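Side-chain contacts in succinyl-CoA ligase (ADP-forming) subunit alpha (Methanosaeta concilii, PDB 6HXI), which binds coenzyme A through a Rossmann-type domain and joins a CoA-ligase region to one related to the C-terminal domain of citrate synthase: residues 91-96 against 111-116; 98-103 against 107-112; 16-21 against 69-74. All coordinates share one frame; numbering follows the deposited sequence.

Overall arrangement
From the N terminus, strand 15-18 opens the fold. After the 47 residues between 16-21 and 69-74, with helix 22-34 and strands 42-46, 52-58 and 61-68, interaction 3 closes a long loop by laying the start of helix 71-77 on that first strand. The chain then runs through strand 83-86 into helix 93-102 and strand 108-111. Interaction 2 closes the short turn between this helix and strand, within the wider span 91-116 that interaction 1 brings together; the two share Val111 and Ile112. No loops cross, since interaction 3 closes before the others open. Interactions 2 and 3 meet where Ile71 packs on Ala100 and Glu103, and Tyr18 reaches Thr96 of interaction 1, tying both helices to one sheet.

Interaction 1: 91-96 against 111-116. With COA (coenzyme A), chain G.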
loop_
_atom_site.group_PDB
_atom_site.type_symbol
_atom_site.label_atom_id
_atom_site.label_comp_id
_atom_site.label_asym_id
_atom_site.label_seq_id
_atom_site.Cartn_x
_atom_site.Cartn_y
_atom_site.Cartn_z
ATOM N N ARG B 91 26.790 37.617 3.733
ATOM C CA ARG B 91 25.497 38.256 3.534
ATOM C C ARG B 91 24.690 38.286 4.818
ATOM O O ARG B 91 23.819 39.142 4.952
ATOM C CB ARG B 91 24.713 37.558 2.403
ATOM C CG ARG B 91 25.382 37.710 1.028
ATOM C CD ARG B 91 24.736 36.822 -0.036
ATOM N NE ARG B 91 24.944 35.428 0.308
ATOM C CZ ARG B 91 25.996 34.707 -0.055
ATOM N NH1 ARG B 91 26.150 33.488 0.402
ATOM N NH2 ARG B 91 26.888 35.200 -0.898
ATOM N N SER B 92 25.008 37.405 5.784
ATOM C CA SER B 92 24.270 37.251 7.039
ATOM C C SER B 92 25.088 37.477 8.308
ATOM O O SER B 92 24.521 37.517 9.401
ATOM C CB SER B 92 23.639 35.864 7.091
ATOM O OG SER B 92 22.669 35.731 6.068
ATOM N N ALA B 93 26.416 37.566 8.168
ATOM C CA ALA B 93 27.365 37.727 9.266
ATOM C C ALA B 93 27.050 38.915 10.163
ATOM O O ALA B 93 27.058 38.748 11.382
ATOM C CB ALA B 93 28.774 37.823 8.724
ATOM N N PHE B 94 26.723 40.102 9.578
ATOM C CA PHE B 94 26.406 41.285 10.376
ATOM C C PHE B 94 25.179 41.117 11.259
ATOM O O PHE B 94 25.282 41.286 12.468
ATOM C CB PHE B 94 26.282 42.536 9.498
ATOM C CG PHE B 94 26.018 43.834 10.237
ATOM C CD1 PHE B 94 27.051 44.519 10.866
ATOM C CD2 PHE B 94 24.746 44.401 10.250
ATOM C CE1 PHE B 94 26.804 45.725 11.533
ATOM C CE2 PHE B 94 24.503 45.608 10.908
ATOM C CZ PHE B 94 25.533 46.265 11.542
ATOM N N GLU B 95 24.023 40.810 10.659
ATOM C CA GLU B 95 22.765 40.667 11.387
ATOM C C GLU B 95 22.844 39.649 12.542
ATOM O O GLU B 95 22.379 39.936 13.643
ATOM C CB GLU B 95 21.621 40.302 10.423
ATOM C CG GLU B 95 21.047 41.476 9.644
ATOM C CD GLU B 95 19.538 41.472 9.425
ATOM O OE1 GLU B 95 18.952 42.577 9.321
ATOM O OE2 GLU B 95 18.937 40.369 9.391
ATOM N N THR B 96 23.458 38.491 12.289
ATOM C CA THR B 96 23.595 37.407 13.272
ATOM C C THR B 96 24.597 37.775 14.384
ATOM O O THR B 96 24.295 37.536 15.552
ATOM C CB THR B 96 23.887 36.070 12.562
ATOM O OG1 THR B 96 25.132 36.170 11.865
ATOM C CG2 THR B 96 22.752 35.670 11.570
ATOM N N VAL B 111 33.591 35.594 13.923
ATOM C CA VAL B 111 33.019 35.759 12.582
ATOM C C VAL B 111 33.949 35.103 11.558
ATOM O O VAL B 111 35.038 35.603 11.300
ATOM C CB VAL B 111 32.705 37.247 12.238
ATOM C CG1 VAL B 111 31.953 37.353 10.920
ATOM C CG2 VAL B 111 31.914 37.925 13.355
ATOM N N ILE B 112 33.511 34.001 10.969
ATOM C CA ILE B 112 34.304 33.230 10.008
ATOM C C ILE B 112 34.218 33.795 8.579
ATOM O O ILE B 112 35.190 33.681 7.834
ATOM C CB ILE B 112 33.908 31.708 10.043
ATOM C CG1 ILE B 112 33.862 31.108 11.497
ATOM C CG2 ILE B 112 34.755 30.841 9.113
ATOM C CD1 ILE B 112 35.012 31.276 12.436
ATOM N N ALA B 113 33.059 34.354 8.186
ATOM C CA ALA B 113 32.832 34.816 6.821
ATOM C C ALA B 113 33.859 35.775 6.287
ATOM O O ALA B 113 34.317 36.675 6.982
ATOM C CB ALA B 113 31.444 35.422 6.677
ATOM N N GLU B 114 34.226 35.552 5.031
ATOM C CA GLU B 114 35.114 36.377 4.244
ATOM C C GLU B 114 34.196 37.181 3.308
ATOM O O GLU B 114 33.169 36.652 2.850
ATOM C CB GLU B 114 36.061 35.490 3.427
ATOM C CG GLU B 114 37.175 36.300 2.760
ATOM C CD GLU B 114 38.437 35.581 2.312
ATOM O OE1 GLU B 114 39.533 36.173 2.460
ATOM O OE2 GLU B 114 38.333 34.452 1.775
ATOM N N GLY B 115 34.542 38.454 3.081
ATOM C CA GLY B 115 33.801 39.353 2.206
ATOM C C GLY B 115 32.741 40.194 2.883
ATOM O O GLY B 115 31.754 40.567 2.242
ATOM N N VAL B 116 32.911 40.452 4.189
ATOM C CA VAL B 116 32.013 41.289 4.988
ATOM C C VAL B 116 32.371 42.770 4.739
ATOM O O VAL B 116 33.546 43.129 4.851
ATOM C CB VAL B 116 32.050 40.923 6.507
ATOM C CG1 VAL B 116 31.151 41.844 7.337
ATOM C CG2 VAL B 116 31.671 39.459 6.740
HETATM N N1A COA G . 17.077 28.004 -1.673
HETATM C C2A COA G . 17.444 29.267 -1.435
HETATM N N3A COA G . 18.561 29.720 -0.849
HETATM C C4A COA G . 19.330 28.705 -0.427
HETATM C C5A COA G . 19.080 27.353 -0.592
HETATM C C6A COA G . 17.903 27.004 -1.284
HETATM N N6A COA G . 17.581 25.751 -1.602
HETATM N N7A COA G . 20.040 26.594 0.058
HETATM C C8A COA G . 20.842 27.485 0.582
HETATM N N9A COA G . 20.473 28.784 0.336
HETATM C C1B COA G . 21.125 30.004 0.808
HETATM C C2B COA G . 21.294 30.119 2.318
HETATM O O2B COA G . 20.092 30.582 2.938
HETATM C C3B COA G . 22.423 31.151 2.393
HETATM O O3B COA G . 21.938 32.498 2.198
HETATM P P3B COA G . 22.663 33.793 2.781
HETATM O O7A COA G . 24.083 33.738 2.326
HETATM O O8A COA G . 21.906 34.954 2.244
HETATM O O9A COA G . 22.479 33.725 4.307
HETATM C C4B COA G . 23.259 30.879 1.136
HETATM O O4B COA G . 22.433 30.070 0.273
HETATM C C5B COA G . 24.584 30.200 1.376
HETATM O O5B COA G . 24.363 29.125 2.310
HETATM P P1A COA G . 25.411 28.824 3.528
HETATM O O1A COA G . 25.248 27.486 4.149
HETATM O O2A COA G . 25.451 29.958 4.541
HETATM O O3A COA G . 26.719 28.885 2.616
HETATM P P2A COA G . 28.271 28.537 2.663
HETATM O O4A COA G . 28.484 27.146 2.218
HETATM O O5A COA G . 28.921 29.512 1.707
HETATM O O6A COA G . 28.772 28.761 4.188
HETATM C CBP COA G . 30.694 29.902 5.167
HETATM C CCP COA G . 29.253 30.033 4.661
HETATM C CDP COA G . 31.145 31.273 5.688
HETATM C CEP COA G . 30.797 28.867 6.304
HETATM C CAP COA G . 31.596 29.452 3.984
HETATM O OAP COA G . 31.329 30.209 2.817
HETATM C C9P COA G . 33.098 29.432 4.238
HETATM O O9P COA G . 33.609 28.478 4.829
HETATM N N8P COA G . 33.803 30.479 3.779
HETATM C C7P COA G . 35.227 30.645 4.031
HETATM C C6P COA G . 35.504 31.851 4.886
HETATM C C5P COA G . 36.983 32.096 5.071
HETATM O O5P COA G . 37.791 31.761 4.207
HETATM N N4P COA G . 37.349 32.664 6.220
HETATM C C3P COA G . 38.741 32.868 6.596
HETATM C C2P COA G . 39.381 31.621 7.172
HETATM S S1P COA G . 41.017 32.143 7.757
#
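Ala93 CB sits among three apolar groups of 111-116: Val111 CG1 and Val116 CG2 are each 3.9 Å from it, and Ala113 CB lies at 4.1 Å. Val111 and Val116 both carry CG1 anti to the backbone N, but Val111 offers this branch to the helix, whereas Val116 (chi1 178°) offers the other one, CG2. All four residues are buried, and the CA atoms of Ala93 and Ala113 are 6.7 Å apart. The solvent side of 91-96 is at Glu95, which is exposed. Arg91 and Ser92, partly exposed, make no contact with 111-116 and instead bind the phosphate of coenzyme A centred on P3B. Bent at chi3, Arg91 presents the edge of its guanidinium, and NE and NH1 both donate to O7A at 2.8 Å. Ser92 OG donates to O9A of the same phosphate at 2.7 Å. Ser92 is also the N-cap residue, and its carbonyl O accepts from both N and OG1 of Thr96. Lys479 and Lys532 of the second subunit also hydrogen-bond coenzyme A. Phe94 turns away onto helix 118-130, while Val111 ends strand 108-111, hydrogen-bonded through its backbone to Ile136 of strand 134-136.

Interaction 2: 98-103 against 107-112; sequences MEALKE and RIVAVI. With COA (coenzyme A), chain G.
Ile112 O, just past the end of strand 108-111, accepts the amide N4P of coenzyme A at 2.9 Å. At 172° the N-H points almost straight at the oxygen, so the backbone itself holds this amide of the ligand arm. Nearer the other end of the strand, the contact with the helix is purely apolar and rests on one methyl. Val109 CG2 meets Ala100 CB at 3.9 Å and Leu101 CD2 also at 3.9 Å. With chi1 at -172°, CG2 stands beside the backbone N of Val109, where it can reach both helix residues. Ala100 points its CB toward the strand. Leu101 starts out alongside it and swings its CD2 end inward, crossing Val109 at a slant. All three residues are buried. Beyond them the last part of the helix is held by Lys102 N to Met98 O and by the shorter-range bond from Glu103 N to Ala100 O, each 3.1 Å, while Leu101 O takes a bond from Lys133 NZ. The arrangement is the second half of a beta-alpha-beta crossover of a Rossmann-type sheet, in which helix 93-102 connects parallel strands 83-86 and 108-111. Strand 108-111 runs between 83-86 and 134-136; Val109 touches Met84 on one neighbour, and Leu101 reaches Val135 on the other.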
loop_
_atom_site.group_PDB
_atom_site.type_symbol
_atom_site.label_atom_id
_atom_site.label_comp_id
_atom_site.label_asym_id
_atom_site.label_seq_id
_atom_site.Cartn_x
_atom_site.Cartn_y
_atom_site.Cartn_z
ATOM N N MET B 98 25.380 40.896 15.340
ATOM C CA MET B 98 24.718 41.979 16.037
ATOM C C MET B 98 23.664 41.441 16.995
ATOM O O MET B 98 23.616 41.877 18.151
ATOM C CB MET B 98 24.165 43.026 15.056
ATOM C CG MET B 98 25.258 43.843 14.349
ATOM S SD MET B 98 26.227 44.901 15.448
ATOM C CE MET B 98 25.007 46.215 15.806
ATOM N N GLU B 99 22.885 40.439 16.547
ATOM C CA GLU B 99 21.887 39.780 17.398
ATOM C C GLU B 99 22.552 39.053 18.584
ATOM O O GLU B 99 22.095 39.194 19.710
ATOM C CB GLU B 99 21.012 38.831 16.569
ATOM C CG GLU B 99 19.722 38.425 17.261
ATOM C CD GLU B 99 18.805 37.531 16.445
ATOM O OE1 GLU B 99 17.616 37.403 16.820
ATOM O OE2 GLU B 99 19.270 36.971 15.423
ATOM N N ALA B 100 23.651 38.322 18.341
ATOM C CA ALA B 100 24.379 37.641 19.410
ATOM C C ALA B 100 24.976 38.640 20.422
ATOM O O ALA B 100 24.927 38.374 21.629
ATOM C CB ALA B 100 25.474 36.771 18.825
ATOM N N LEU B 101 25.527 39.793 19.933
ATOM C CA LEU B 101 26.128 40.839 20.785
ATOM C C LEU B 101 25.066 41.516 21.688
ATOM O O LEU B 101 25.371 41.919 22.808
ATOM C CB LEU B 101 26.887 41.898 19.940
ATOM C CG LEU B 101 28.214 41.489 19.250
ATOM C CD1 LEU B 101 28.721 42.600 18.331
ATOM C CD2 LEU B 101 29.318 41.149 20.260
ATOM N N LYS B 102 23.825 41.603 21.211
ATOM C CA LYS B 102 22.699 42.165 21.961
ATOM C C LYS B 102 22.224 41.223 23.097
ATOM O O LYS B 102 21.538 41.674 24.011
ATOM C CB LYS B 102 21.552 42.591 21.018
ATOM C CG LYS B 102 21.879 43.882 20.254
ATOM C CD LYS B 102 21.140 44.002 18.921
ATOM C CE LYS B 102 21.729 45.085 18.036
ATOM N NZ LYS B 102 21.083 45.129 16.693
ATOM N N GLU B 103 22.623 39.936 23.052
ATOM C CA GLU B 103 22.320 38.942 24.086
ATOM C C GLU B 103 23.226 39.189 25.283
ATOM O O GLU B 103 24.448 39.216 25.115
ATOM C CB GLU B 103 22.541 37.500 23.574
ATOM C CG GLU B 103 21.473 36.989 22.632
ATOM C CD GLU B 103 20.056 36.977 23.171
ATOM O OE1 GLU B 103 19.855 36.591 24.348
ATOM O OE2 GLU B 103 19.145 37.378 22.411
ATOM N N ARG B 107 29.462 36.918 25.246
ATOM C CA ARG B 107 30.608 37.811 25.434
ATOM C C ARG B 107 31.549 37.827 24.207
ATOM O O ARG B 107 32.106 38.873 23.877
ATOM C CB ARG B 107 31.354 37.381 26.709
ATOM C CG ARG B 107 32.609 38.171 27.031
ATOM C CD ARG B 107 33.372 37.488 28.135
ATOM N NE ARG B 107 34.750 37.970 28.222
ATOM C CZ ARG B 107 35.814 37.179 28.315
ATOM N NH1 ARG B 107 35.669 35.857 28.341
ATOM N NH2 ARG B 107 37.029 37.701 28.388
ATOM N N ILE B 108 31.722 36.659 23.531
ATOM C CA ILE B 108 32.613 36.507 22.373
ATOM C C ILE B 108 31.871 35.976 21.146
ATOM O O ILE B 108 31.109 35.010 21.251
ATOM C CB ILE B 108 33.856 35.627 22.723
ATOM C CG1 ILE B 108 34.634 36.161 23.944
ATOM C CG2 ILE B 108 34.795 35.447 21.516
ATOM C CD1 ILE B 108 34.974 35.110 24.924
ATOM N N VAL B 109 32.092 36.625 19.981
ATOM C CA VAL B 109 31.565 36.185 18.707
ATOM C C VAL B 109 32.751 36.076 17.756
ATOM O O VAL B 109 33.488 37.047 17.595
ATOM C CB VAL B 109 30.423 37.063 18.098
ATOM C CG1 VAL B 109 29.819 36.387 16.872
ATOM C CG2 VAL B 109 29.340 37.396 19.120
ATOM N N ALA B 110 32.940 34.896 17.146
ATOM C CA ALA B 110 33.967 34.663 16.141
ATOM C C ALA B 110 33.262 34.638 14.796
ATOM O O ALA B 110 32.372 33.806 14.590
ATOM C CB ALA B 110 34.668 33.329 16.401
ATOM N N VAL B 111 33.591 35.594 13.923
ATOM C CA VAL B 111 33.019 35.759 12.582
ATOM C C VAL B 111 33.949 35.103 11.558
ATOM O O VAL B 111 35.038 35.603 11.300
ATOM C CB VAL B 111 32.705 37.247 12.238
ATOM C CG1 VAL B 111 31.953 37.353 10.920
ATOM C CG2 VAL B 111 31.914 37.925 13.355
ATOM N N ILE B 112 33.511 34.001 10.969
ATOM C CA ILE B 112 34.304 33.230 10.008
ATOM C C ILE B 112 34.218 33.795 8.579
ATOM O O ILE B 112 35.190 33.681 7.834
ATOM C CB ILE B 112 33.908 31.708 10.043
ATOM C CG1 ILE B 112 33.862 31.108 11.497
ATOM C CG2 ILE B 112 34.755 30.841 9.113
ATOM C CD1 ILE B 112 35.012 31.276 12.436
HETATM N N1A COA G . 17.077 28.004 -1.673
HETATM C C2A COA G . 17.444 29.267 -1.435
HETATM N N3A COA G . 18.561 29.720 -0.849
HETATM C C4A COA G . 19.330 28.705 -0.427
HETATM C C5A COA G . 19.080 27.353 -0.592
HETATM C C6A COA G . 17.903 27.004 -1.284
HETATM N N6A COA G . 17.581 25.751 -1.602
HETATM N N7A COA G . 20.040 26.594 0.058
HETATM C C8A COA G . 20.842 27.485 0.582
HETATM N N9A COA G . 20.473 28.784 0.336
HETATM C C1B COA G . 21.125 30.004 0.808
HETATM C C2B COA G . 21.294 30.119 2.318
HETATM O O2B COA G . 20.092 30.582 2.938
HETATM C C3B COA G . 22.423 31.151 2.393
HETATM O O3B COA G . 21.938 32.498 2.198
HETATM P P3B COA G . 22.663 33.793 2.781
HETATM O O7A COA G . 24.083 33.738 2.326
HETATM O O8A COA G . 21.906 34.954 2.244
HETATM O O9A COA G . 22.479 33.725 4.307
HETATM C C4B COA G . 23.259 30.879 1.136
HETATM O O4B COA G . 22.433 30.070 0.273
HETATM C C5B COA G . 24.584 30.200 1.376
HETATM O O5B COA G . 24.363 29.125 2.310
HETATM P P1A COA G . 25.411 28.824 3.528
HETATM O O1A COA G . 25.248 27.486 4.149
HETATM O O2A COA G . 25.451 29.958 4.541
HETATM O O3A COA G . 26.719 28.885 2.616
HETATM P P2A COA G . 28.271 28.537 2.663
HETATM O O4A COA G . 28.484 27.146 2.218
HETATM O O5A COA G . 28.921 29.512 1.707
HETATM O O6A COA G . 28.772 28.761 4.188
HETATM C CBP COA G . 30.694 29.902 5.167
HETATM C CCP COA G . 29.253 30.033 4.661
HETATM C CDP COA G . 31.145 31.273 5.688
HETATM C CEP COA G . 30.797 28.867 6.304
HETATM C CAP COA G . 31.596 29.452 3.984
HETATM O OAP COA G . 31.329 30.209 2.817
HETATM C C9P COA G . 33.098 29.432 4.238
HETATM O O9P COA G . 33.609 28.478 4.829
HETATM N N8P COA G . 33.803 30.479 3.779
HETATM C C7P COA G . 35.227 30.645 4.031
HETATM C C6P COA G . 35.504 31.851 4.886
HETATM C C5P COA G . 36.983 32.096 5.071
HETATM O O5P COA G . 37.791 31.761 4.207
HETATM N N4P COA G . 37.349 32.664 6.220
HETATM C C3P COA G . 38.741 32.868 6.596
HETATM C C2P COA G . 39.381 31.621 7.172
HETATM S S1P COA G . 41.017 32.143 7.757
#

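Interaction 3: 16-21 against 69-74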
loop_
_atom_site.group_PDB
_atom_site.type_symbol
_atom_site.label_atom_id
_atom_site.label_comp_id
_atom_site.label_asym_id
_atom_site.label_seq_id
_atom_site.Cartn_x
_atom_site.Cartn_y
_atom_site.Cartn_z
ATOM N N PHE B 16 27.954 28.244 21.318
ATOM C CA PHE B 16 26.942 27.979 20.322
ATOM C C PHE B 16 27.669 28.007 19.007
ATOM O O PHE B 16 28.591 28.797 18.823
ATOM C CB PHE B 16 25.867 29.064 20.294
ATOM C CG PHE B 16 25.061 29.254 21.557
ATOM C CD1 PHE B 16 24.349 28.195 22.114
ATOM C CD2 PHE B 16 24.937 30.509 22.133
ATOM C CE1 PHE B 16 23.553 28.385 23.247
ATOM C CE2 PHE B 16 24.173 30.691 23.287
ATOM C CZ PHE B 16 23.459 29.633 23.824
ATOM N N VAL B 17 27.290 27.126 18.106
ATOM C CA VAL B 17 27.818 27.124 16.759
ATOM C C VAL B 17 26.647 27.583 15.909
ATOM O O VAL B 17 25.635 26.885 15.841
ATOM C CB VAL B 17 28.379 25.738 16.318
ATOM C CG1 VAL B 17 28.727 25.739 14.819
ATOM C CG2 VAL B 17 29.593 25.349 17.148
ATOM N N TYR B 18 26.740 28.785 15.341
ATOM C CA TYR B 18 25.720 29.329 14.440
ATOM C C TYR B 18 26.065 28.836 13.030
ATOM O O TYR B 18 27.136 29.165 12.490
ATOM C CB TYR B 18 25.671 30.881 14.475
ATOM C CG TYR B 18 24.498 31.418 13.686
ATOM C CD1 TYR B 18 24.553 31.509 12.299
ATOM C CD2 TYR B 18 23.297 31.743 14.316
ATOM C CE1 TYR B 18 23.456 31.920 11.561
ATOM C CE2 TYR B 18 22.193 32.173 13.583
ATOM C CZ TYR B 18 22.276 32.246 12.206
ATOM O OH TYR B 18 21.208 32.676 11.472
ATOM N N GLY B 19 25.155 28.056 12.457
ATOM C CA GLY B 19 25.311 27.483 11.129
ATOM C C GLY B 19 25.532 25.994 11.232
ATOM O O GLY B 19 26.291 25.545 12.087
ATOM N N TYR B 20 24.884 25.220 10.353
ATOM C CA TYR B 20 24.987 23.765 10.373
ATOM C C TYR B 20 26.279 23.263 9.754
ATOM O O TYR B 20 26.288 22.737 8.653
ATOM C CB TYR B 20 23.732 23.111 9.749
ATOM C CG TYR B 20 23.502 21.692 10.219
ATOM C CD1 TYR B 20 23.541 21.369 11.571
ATOM C CD2 TYR B 20 23.280 20.662 9.307
ATOM C CE1 TYR B 20 23.363 20.056 12.006
ATOM C CE2 TYR B 20 23.076 19.352 9.737
ATOM C CZ TYR B 20 23.076 19.063 11.090
ATOM O OH TYR B 20 22.894 17.768 11.519
ATOM N N GLN B 21 27.384 23.430 10.484
ATOM C CA GLN B 21 28.719 23.047 10.023
ATOM C C GLN B 21 29.144 21.803 10.756
ATOM O O GLN B 21 29.861 21.881 11.749
ATOM C CB GLN B 21 29.712 24.221 10.219
ATOM C CG GLN B 21 29.412 25.437 9.336
ATOM C CD GLN B 21 29.723 25.245 7.869
ATOM O OE1 GLN B 21 30.734 24.648 7.503
ATOM N NE2 GLN B 21 28.851 25.744 6.987
ATOM N N LYS B 69 16.502 27.284 16.207
ATOM C CA LYS B 69 16.299 28.107 15.011
ATOM C C LYS B 69 16.872 29.518 15.161
ATOM O O LYS B 69 17.298 30.105 14.162
ATOM C CB LYS B 69 14.800 28.193 14.667
ATOM C CG LYS B 69 14.388 27.386 13.438
ATOM C CD LYS B 69 13.145 27.979 12.778
ATOM C CE LYS B 69 12.996 27.525 11.340
ATOM N NZ LYS B 69 11.904 28.236 10.625
ATOM N N THR B 70 16.843 30.084 16.396
ATOM C CA THR B 70 17.301 31.461 16.661
ATOM C C THR B 70 18.324 31.557 17.807
ATOM O O THR B 70 18.400 30.678 18.665
ATOM C CB THR B 70 16.095 32.421 16.941
ATOM O OG1 THR B 70 15.592 32.201 18.266
ATOM C CG2 THR B 70 14.955 32.297 15.926
ATOM N N ILE B 71 19.080 32.667 17.819
ATOM C CA ILE B 71 20.066 33.006 18.849
ATOM C C ILE B 71 19.354 33.296 20.199
ATOM O O ILE B 71 19.761 32.673 21.180
ATOM C CB ILE B 71 21.020 34.125 18.399
ATOM C CG1 ILE B 71 21.886 33.669 17.213
ATOM C CG2 ILE B 71 21.890 34.631 19.571
ATOM C CD1 ILE B 71 22.457 34.845 16.319
ATOM N N PRO B 72 18.290 34.159 20.290
ATOM C CA PRO B 72 17.608 34.355 21.587
ATOM C C PRO B 72 17.028 33.082 22.219
ATOM O O PRO B 72 17.015 32.982 23.440
ATOM C CB PRO B 72 16.493 35.355 21.251
ATOM C CG PRO B 72 16.978 36.064 20.049
ATOM C CD PRO B 72 17.677 35.013 19.253
ATOM N N LEU B 73 16.540 32.124 21.411
ATOM C CA LEU B 73 15.976 30.876 21.947
ATOM C C LEU B 73 17.062 29.983 22.538
ATOM O O LEU B 73 16.861 29.404 23.612
ATOM C CB LEU B 73 15.161 30.111 20.903
ATOM C CG LEU B 73 13.736 30.604 20.664
ATOM C CD1 LEU B 73 13.178 30.029 19.387
ATOM C CD2 LEU B 73 12.815 30.244 21.823
ATOM N N ALA B 74 18.221 29.908 21.866
ATOM C CA ALA B 74 19.368 29.124 22.336
ATOM C C ALA B 74 19.935 29.748 23.595
ATOM O O ALA B 74 20.167 29.028 24.563
ATOM C CB ALA B 74 20.437 29.033 21.262
#
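Ala74 CB lies over one face of the Phe16 ring, a CH-pi contact with the methyl 4.1 Å from the ring centroid and 24° off the ring normal. Being shifted toward the rim, the methyl comes closest to Phe16 CE1, at 3.8 Å. The far end of the ring extends past the side chain to the backbone, where Phe16 CZ lies 3.4 Å from Ala74 O. Two residues along the strand, Tyr18 approaches the helix differently: its side chain and that of Ile71 cross at about a right angle. Tyr18 CD2 is 3.8 Å from Ile71 CG1, and Tyr18 CE2 is likewise 3.8 Å from Ile71 CD1. Ile71 reaches there because CG1 lies anti to its own carbonyl carbon (chi1 -65°), carrying CD1 toward the strand. This is helix-on-sheet packing in a Rossmann-type fold: strand 15-18 is an inner strand between parallel neighbours 42-46 and 83-86, and helix 71-77 packs on this face, running roughly against the strand direction, with Ile71 also touching Ile46 and Met84. Thr70 caps the helix start, its OG1 accepting from Leu73 N at 3.3 Å. After the strand, Tyr20 is the centre of an inverse gamma turn in which Gln21 N bonds Gly19 O at 2.9 Å. Gln21, which closes the turn, is also the N-cap residue of helix 22-34 and belongs to the coenzyme A pocket.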